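Local structure of SnoaL-like domain-containing protein (Methylibium petroleiphilum PM1, 3G16) at residues 68-77 against 89-98. The protein is of unknown function but adopts the cystatin-like fold of the SnoaL and NTF2 families, whose members often enclose small molecules in a cone-shaped pocket. Numbering follows the deposited sequence.
Sequences TLGSYWTIDA and IEWTHFKTNQ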
ATOM      1  N   THR A  68      19.119  -6.097  15.710  1.00 18.25           N
ATOM      2  CA  THR A  68      18.397  -6.138  16.995  1.00 20.98           C
ATOM      3  C   THR A  68      17.132  -6.973  16.989  1.00 21.03           C
ATOM      4  O   THR A  68      16.807  -7.615  17.995  1.00 23.71           O
ATOM      5  CB  THR A  68      18.050  -4.727  17.473  1.00 23.92           C
ATOM      6  OG1 THR A  68      17.115  -4.135  16.599  1.00 24.86           O
ATOM      7  CG2 THR A  68      19.318  -3.843  17.591  1.00 23.78           C
ATOM      8  N   LEU A  69      16.405  -6.975  15.868  1.00 17.72           N
ATOM      9  CA  LEU A  69      15.147  -7.684  15.779  1.00 17.36           C
ATOM     10  C   LEU A  69      15.247  -8.997  14.985  1.00 15.55           C
ATOM     11  O   LEU A  69      14.324  -9.809  15.028  1.00 17.10           O
ATOM     12  CB  LEU A  69      14.102  -6.820  15.084  1.00 17.89           C
ATOM     13  CG  LEU A  69      13.812  -5.406  15.636  1.00 18.52           C
ATOM     14  CD1 LEU A  69      12.798  -4.707  14.801  1.00 20.31           C
ATOM     15  CD2 LEU A  69      13.375  -5.534  17.119  1.00 21.46           C
ATOM     16  N   GLY A  70      16.332  -9.192  14.267  1.00 15.55           N
ATOM     17  CA  GLY A  70      16.419 -10.313  13.348  1.00 15.04           C
ATOM     18  C   GLY A  70      15.501 -10.112  12.141  1.00 14.35           C
ATOM     19  O   GLY A  70      15.089 -11.101  11.493  1.00 13.92           O
ATOM     20  N   SER A  71      15.161  -8.864  11.808  1.00 13.20           N
ATOM     21  CA  SER A  71      14.264  -8.550  10.724  1.00 12.14           C
ATOM     22  C   SER A  71      14.632  -9.294   9.442  1.00 13.74           C
ATOM     23  O   SER A  71      15.783  -9.414   9.088  1.00 14.39           O
ATOM     24  CB  SER A  71      14.314  -7.086  10.437  1.00 13.77           C
ATOM     25  OG  SER A  71      13.852  -6.351  11.561  1.00 15.09           O
ATOM     26  N   TYR A  72      13.607  -9.831   8.805  1.00 13.81           N
ATOM     27  CA  TYR A  72      13.765 -10.470   7.494  1.00 13.55           C
ATOM     28  C   TYR A  72      12.531 -10.101   6.718  1.00 14.10           C
ATOM     29  O   TYR A  72      11.404 -10.283   7.186  1.00 14.11           O
ATOM     30  CB  TYR A  72      13.862 -11.974   7.636  1.00 13.07           C
ATOM     31  CG  TYR A  72      14.376 -12.665   6.375  1.00 13.50           C
ATOM     32  CD1 TYR A  72      13.522 -12.920   5.302  1.00 14.70           C
ATOM     33  CD2 TYR A  72      15.702 -12.999   6.244  1.00 12.21           C
ATOM     34  CE1 TYR A  72      14.009 -13.518   4.143  1.00 14.27           C
ATOM     35  CE2 TYR A  72      16.196 -13.649   5.088  1.00 12.46           C
ATOM     36  CZ  TYR A  72      15.325 -13.884   4.046  1.00 13.34           C
ATOM     37  OH  TYR A  72      15.776 -14.495   2.864  1.00 14.90           O
ATOM     38  N   TRP A  73      12.717  -9.569   5.522  1.00 14.09           N
ATOM     39  CA  TRP A  73      11.632  -9.107   4.687  1.00 14.02           C
ATOM     40  C   TRP A  73      11.429  -9.997   3.472  1.00 15.48           C
ATOM     41  O   TRP A  73      12.386 -10.450   2.855  1.00 15.99           O
ATOM     42  CB  TRP A  73      11.966  -7.699   4.188  1.00 16.79           C
ATOM     43  CG  TRP A  73      11.921  -6.652   5.200  1.00 16.11           C
ATOM     44  CD1 TRP A  73      10.831  -5.881   5.489  1.00 17.66           C
ATOM     45  CD2 TRP A  73      12.997  -6.142   6.007  1.00 17.00           C
ATOM     46  NE1 TRP A  73      11.136  -4.973   6.470  1.00 18.11           N
ATOM     47  CE2 TRP A  73      12.469  -5.090   6.792  1.00 18.89           C
ATOM     48  CE3 TRP A  73      14.334  -6.485   6.172  1.00 14.81           C
ATOM     49  CZ2 TRP A  73      13.271  -4.354   7.677  1.00 17.16           C
ATOM     50  CZ3 TRP A  73      15.111  -5.744   7.052  1.00 16.73           C
ATOM     51  CH2 TRP A  73      14.566  -4.696   7.790  1.00 17.42           C
ATOM     52  N   THR A  74      10.190 -10.137   3.062  1.00 13.56           N
ATOM     53  CA  THR A  74       9.834 -10.808   1.836  1.00 13.63           C
ATOM     54  C   THR A  74       9.006  -9.892   0.949  1.00 14.70           C
ATOM     55  O   THR A  74       8.193  -9.075   1.439  1.00 14.32           O
ATOM     56  CB  THR A  74       9.080 -12.122   2.080  1.00 14.91           C
ATOM     57  OG1 THR A  74       7.847 -11.878   2.759  1.00 15.80           O
ATOM     58  CG2 THR A  74       9.931 -13.081   2.901  1.00 15.21           C
ATOM     59  N   ILE A  75       9.194 -10.035  -0.369  1.00 15.36           N
ATOM     60  CA  ILE A  75       8.389  -9.362  -1.374  1.00 14.93           C
ATOM     61  C   ILE A  75       7.294 -10.350  -1.713  1.00 16.00           C
ATOM     62  O   ILE A  75       7.576 -11.425  -2.256  1.00 16.57           O
ATOM     63  CB  ILE A  75       9.191  -9.010  -2.625  1.00 16.01           C
ATOM     64  CG1 ILE A  75      10.299  -7.993  -2.307  1.00 16.51           C
ATOM     65  CG2 ILE A  75       8.260  -8.533  -3.733  1.00 15.00           C
ATOM     66  CD1 ILE A  75      11.222  -7.641  -3.504  1.00 17.80           C
ATOM     67  N   ASP A  76       6.064 -10.015  -1.366  1.00 15.07           N
ATOM     68  CA  ASP A  76       4.931 -10.899  -1.580  1.00 14.87           C
ATOM     69  C   ASP A  76       4.155 -10.606  -2.858  1.00 15.48           C
ATOM     70  O   ASP A  76       3.526 -11.498  -3.437  1.00 17.88           O
ATOM     71  CB  ASP A  76       4.005 -10.822  -0.375  1.00 15.54           C
ATOM     72  CG  ASP A  76       4.721 -11.122   0.927  1.00 16.12           C
ATOM     73  OD1 ASP A  76       5.705 -11.905   0.922  1.00 17.14           O
ATOM     74  OD2 ASP A  76       4.291 -10.604   1.953  1.00 16.65           O
ATOM     75  N   ALA A  77       4.139  -9.353  -3.278  1.00 15.33           N
ATOM     76  CA  ALA A  77       3.535  -8.960  -4.556  1.00 16.44           C
ATOM     77  C   ALA A  77       4.293  -7.762  -5.034  1.00 15.83           C
ATOM     78  O   ALA A  77       4.760  -6.950  -4.231  1.00 15.36           O
ATOM     79  CB  ALA A  77       2.009  -8.652  -4.425  1.00 17.45           C
ATOM     80  N   ILE A  89       4.685  -2.519  -3.627  1.00 15.05           N
ATOM     81  CA  ILE A  89       5.183  -3.779  -3.095  1.00 15.01           C
ATOM     82  C   ILE A  89       4.319  -4.198  -1.909  1.00 14.10           C
ATOM     83  O   ILE A  89       4.118  -3.372  -0.977  1.00 15.18           O
ATOM     84  CB  ILE A  89       6.640  -3.644  -2.573  1.00 15.86           C
ATOM     85  CG1 ILE A  89       7.563  -2.984  -3.632  1.00 18.44           C
ATOM     86  CG2 ILE A  89       7.176  -4.992  -2.084  1.00 17.66           C
ATOM     87  CD1 ILE A  89       8.966  -2.636  -3.085  1.00 19.41           C
ATOM     88  N   GLU A  90       3.812  -5.426  -1.897  1.00 13.32           N
ATOM     89  CA  GLU A  90       3.171  -6.012  -0.711  1.00 14.94           C
ATOM     90  C   GLU A  90       4.278  -6.811  -0.070  1.00 13.98           C
ATOM     91  O   GLU A  90       4.961  -7.566  -0.771  1.00 14.21           O
ATOM     92  CB  GLU A  90       2.005  -6.924  -1.052  1.00 15.07           C
ATOM     93  CG  GLU A  90       1.198  -7.412   0.120  1.00 16.18           C
ATOM     94  CD  GLU A  90       0.137  -8.415  -0.291  1.00 17.09           C
ATOM     95  OE1 GLU A  90       0.368  -9.143  -1.298  1.00 17.53           O
ATOM     96  OE2 GLU A  90      -0.902  -8.486   0.381  1.00 15.94           O
ATOM     97  N   TRP A  91       4.519  -6.578   1.213  1.00 13.33           N
ATOM     98  CA  TRP A  91       5.671  -7.135   1.879  1.00 13.90           C
ATOM     99  C   TRP A  91       5.348  -7.724   3.252  1.00 13.44           C
ATOM    100  O   TRP A  91       4.274  -7.459   3.828  1.00 13.96           O
ATOM    101  CB  TRP A  91       6.771  -6.042   2.010  1.00 14.45           C
ATOM    102  CG  TRP A  91       6.277  -4.772   2.654  1.00 14.93           C
ATOM    103  CD1 TRP A  91       5.967  -3.627   1.987  1.00 16.24           C
ATOM    104  CD2 TRP A  91       5.999  -4.504   4.046  1.00 14.06           C
ATOM    105  NE1 TRP A  91       5.489  -2.670   2.860  1.00 16.26           N
ATOM    106  CE2 TRP A  91       5.525  -3.166   4.131  1.00 15.95           C
ATOM    107  CE3 TRP A  91       6.152  -5.233   5.223  1.00 14.38           C
ATOM    108  CZ2 TRP A  91       5.157  -2.574   5.347  1.00 15.10           C
ATOM    109  CZ3 TRP A  91       5.790  -4.645   6.434  1.00 15.44           C
ATOM    110  CH2 TRP A  91       5.296  -3.322   6.476  1.00 15.48           C
ATOM    111  N   THR A  92       6.295  -8.471   3.791  1.00 13.96           N
ATOM    112  CA  THR A  92       6.217  -8.974   5.149  1.00 14.59           C
ATOM    113  C   THR A  92       7.531  -8.632   5.818  1.00 14.98           C
ATOM    114  O   THR A  92       8.609  -8.851   5.249  1.00 15.58           O
ATOM    115  CB  THR A  92       5.971 -10.483   5.229  1.00 13.94           C
ATOM    116  OG1 THR A  92       4.719 -10.773   4.578  1.00 14.95           O
ATOM    117  CG2 THR A  92       5.907 -10.988   6.690  1.00 14.93           C
ATOM    118  N   HIS A  93       7.425  -8.081   7.017  1.00 14.99           N
ATOM    119  CA  HIS A  93       8.544  -7.801   7.896  1.00 14.36           C
ATOM    120  C   HIS A  93       8.441  -8.826   9.043  1.00 14.77           C
ATOM    121  O   HIS A  93       7.574  -8.723   9.927  1.00 14.60           O
ATOM    122  CB  HIS A  93       8.459  -6.350   8.393  1.00 16.63           C
ATOM    123  CG  HIS A  93       9.559  -5.961   9.338  1.00 17.13           C
ATOM    124  ND1 HIS A  93       9.701  -4.669   9.804  1.00 19.07           N
ATOM    125  CD2 HIS A  93      10.604  -6.665   9.837  1.00 16.65           C
ATOM    126  CE1 HIS A  93      10.747  -4.631  10.624  1.00 19.70           C
ATOM    127  NE2 HIS A  93      11.320  -5.826  10.652  1.00 18.59           N
ATOM    128  N   PHE A  94       9.294  -9.838   9.016  1.00 14.00           N
ATOM    129  CA  PHE A  94       9.364 -10.836  10.056  1.00 14.52           C
ATOM    130  C   PHE A  94      10.320 -10.311  11.111  1.00 15.37           C
ATOM    131  O   PHE A  94      11.498 -10.155  10.852  1.00 14.69           O
ATOM    132  CB  PHE A  94       9.891 -12.175   9.528  1.00 14.37           C
ATOM    133  CG  PHE A  94       8.921 -12.907   8.643  1.00 14.43           C
ATOM    134  CD1 PHE A  94       7.889 -13.606   9.200  1.00 14.85           C
ATOM    135  CD2 PHE A  94       9.050 -12.882   7.263  1.00 15.16           C
ATOM    136  CE1 PHE A  94       6.965 -14.284   8.388  1.00 16.12           C
ATOM    137  CE2 PHE A  94       8.137 -13.556   6.442  1.00 15.65           C
ATOM    138  CZ  PHE A  94       7.090 -14.231   7.042  1.00 15.97           C
ATOM    139  N   LYS A  95       9.799 -10.011  12.295  1.00 14.79           N
ATOM    140  CA  LYS A  95      10.634  -9.555  13.423  1.00 15.26           C
ATOM    141  C   LYS A  95      10.997 -10.840  14.148  1.00 16.67           C
ATOM    142  O   LYS A  95      10.464 -11.174  15.204  1.00 16.26           O
ATOM    143  CB  LYS A  95       9.851  -8.583  14.297  1.00 19.28           C
ATOM    144  CG  LYS A  95       9.518  -7.324  13.564  1.00 19.93           C
ATOM    145  CD  LYS A  95       8.562  -6.525  14.370  1.00 24.24           C
ATOM    146  CE  LYS A  95       8.182  -5.297  13.728  1.00 25.51           C
ATOM    147  NZ  LYS A  95       7.281  -4.664  14.742  1.00 27.02           N
ATOM    148  N   THR A  96      11.947 -11.556  13.573  1.00 14.44           N
ATOM    149  CA  THR A  96      12.239 -12.904  13.944  1.00 15.02           C
ATOM    150  C   THR A  96      12.454 -13.110  15.420  1.00 16.11           C
ATOM    151  O   THR A  96      11.873 -14.034  16.037  1.00 17.63           O
ATOM    152  CB  THR A  96      13.471 -13.418  13.149  1.00 13.86           C
ATOM    153  OG1 THR A  96      13.290 -13.082  11.767  1.00 14.96           O
ATOM    154  CG2 THR A  96      13.673 -14.956  13.329  1.00 14.60           C
ATOM    155  N   ASN A  97      13.308 -12.258  15.994  1.00 15.53           N
ATOM    156  CA  ASN A  97      13.706 -12.477  17.380  1.00 16.36           C
ATOM    157  C   ASN A  97      12.614 -12.139  18.382  1.00 17.79           C
ATOM    158  O   ASN A  97      12.739 -12.515  19.555  1.00 20.49           O
ATOM    159  CB  ASN A  97      14.970 -11.691  17.674  1.00 17.59           C
ATOM    160  CG  ASN A  97      16.158 -12.138  16.840  1.00 19.05           C
ATOM    161  OD1 ASN A  97      16.174 -13.211  16.230  1.00 19.74           O
ATOM    162  ND2 ASN A  97      17.159 -11.268  16.797  1.00 23.41           N
ATOM    163  N   GLN A  98      11.578 -11.471  17.942  1.00 16.98           N
ATOM    164  CA  GLN A  98      10.395 -11.153  18.773  1.00 17.98           C
ATOM    165  C   GLN A  98       9.230 -12.103  18.488  1.00 17.91           C
ATOM    166  O   GLN A  98       8.170 -12.007  19.141  1.00 19.61           O
ATOM    167  CB  GLN A  98       9.917  -9.736  18.497  1.00 19.21           C
ATOM    168  CG  GLN A  98      10.929  -8.689  18.906  1.00 19.58           C
ATOM    169  CD  GLN A  98      10.451  -7.302  18.605  1.00 21.18           C
ATOM    170  OE1 GLN A  98       9.671  -7.067  17.664  1.00 23.47           O
ATOM    171  NE2 GLN A  98      10.943  -6.335  19.394  1.00 24.22           N
TER
HETATM  172  O   HOH W   1       2.202  -9.213   2.877  1.00 15.68           O
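T92 OG1 donates to D76 OD2 over 2.7 Å, arriving on the oxygen's syn lone pair, while T74 OG1 donates to the other carboxylate oxygen, D76 OD1. With water 1 also donating a hydrogen bond to OD2 and another to W91 O, three bonds grip this one carboxylate. The classic beta bulge at D76 and A77, where D76 points toward the partner strand, probably lets it reach T92: D76 N and A77 N both donate to E90 O, at 2.8 and 3.2 Å, from the same face of that carbonyl. An alanine in place of D76 would probably leave both threonine hydroxyls without this shared acceptor and free the water to drift.

On the other face of the hairpin, S71 OG and H93 NE2 lie 2.7 Å apart in a hydrogen bond made in the plane of the imidazole. With chi1 near 179°, the H93 ring extends opposite the backbone N and lies beside W73, whose NE1 sits over one imidazole face, 3.4 Å from H93 CG; the planes meet at 31°. F94 receives T74 CG2 at its ring edge, and beyond the strands T96 OG1 donates to G70 O from above the carbonyl plane. One face of the hairpin thus pairs the D76–threonine network with the F94 ring, while the other sets S71, H93 and W73 beside an unidentified molecule, probably from the crystallisation liquor, which W73 NE1 hydrogen-bonds and H93 ND1 holds weakly, consistent with the pocket of an NTF2-like fold.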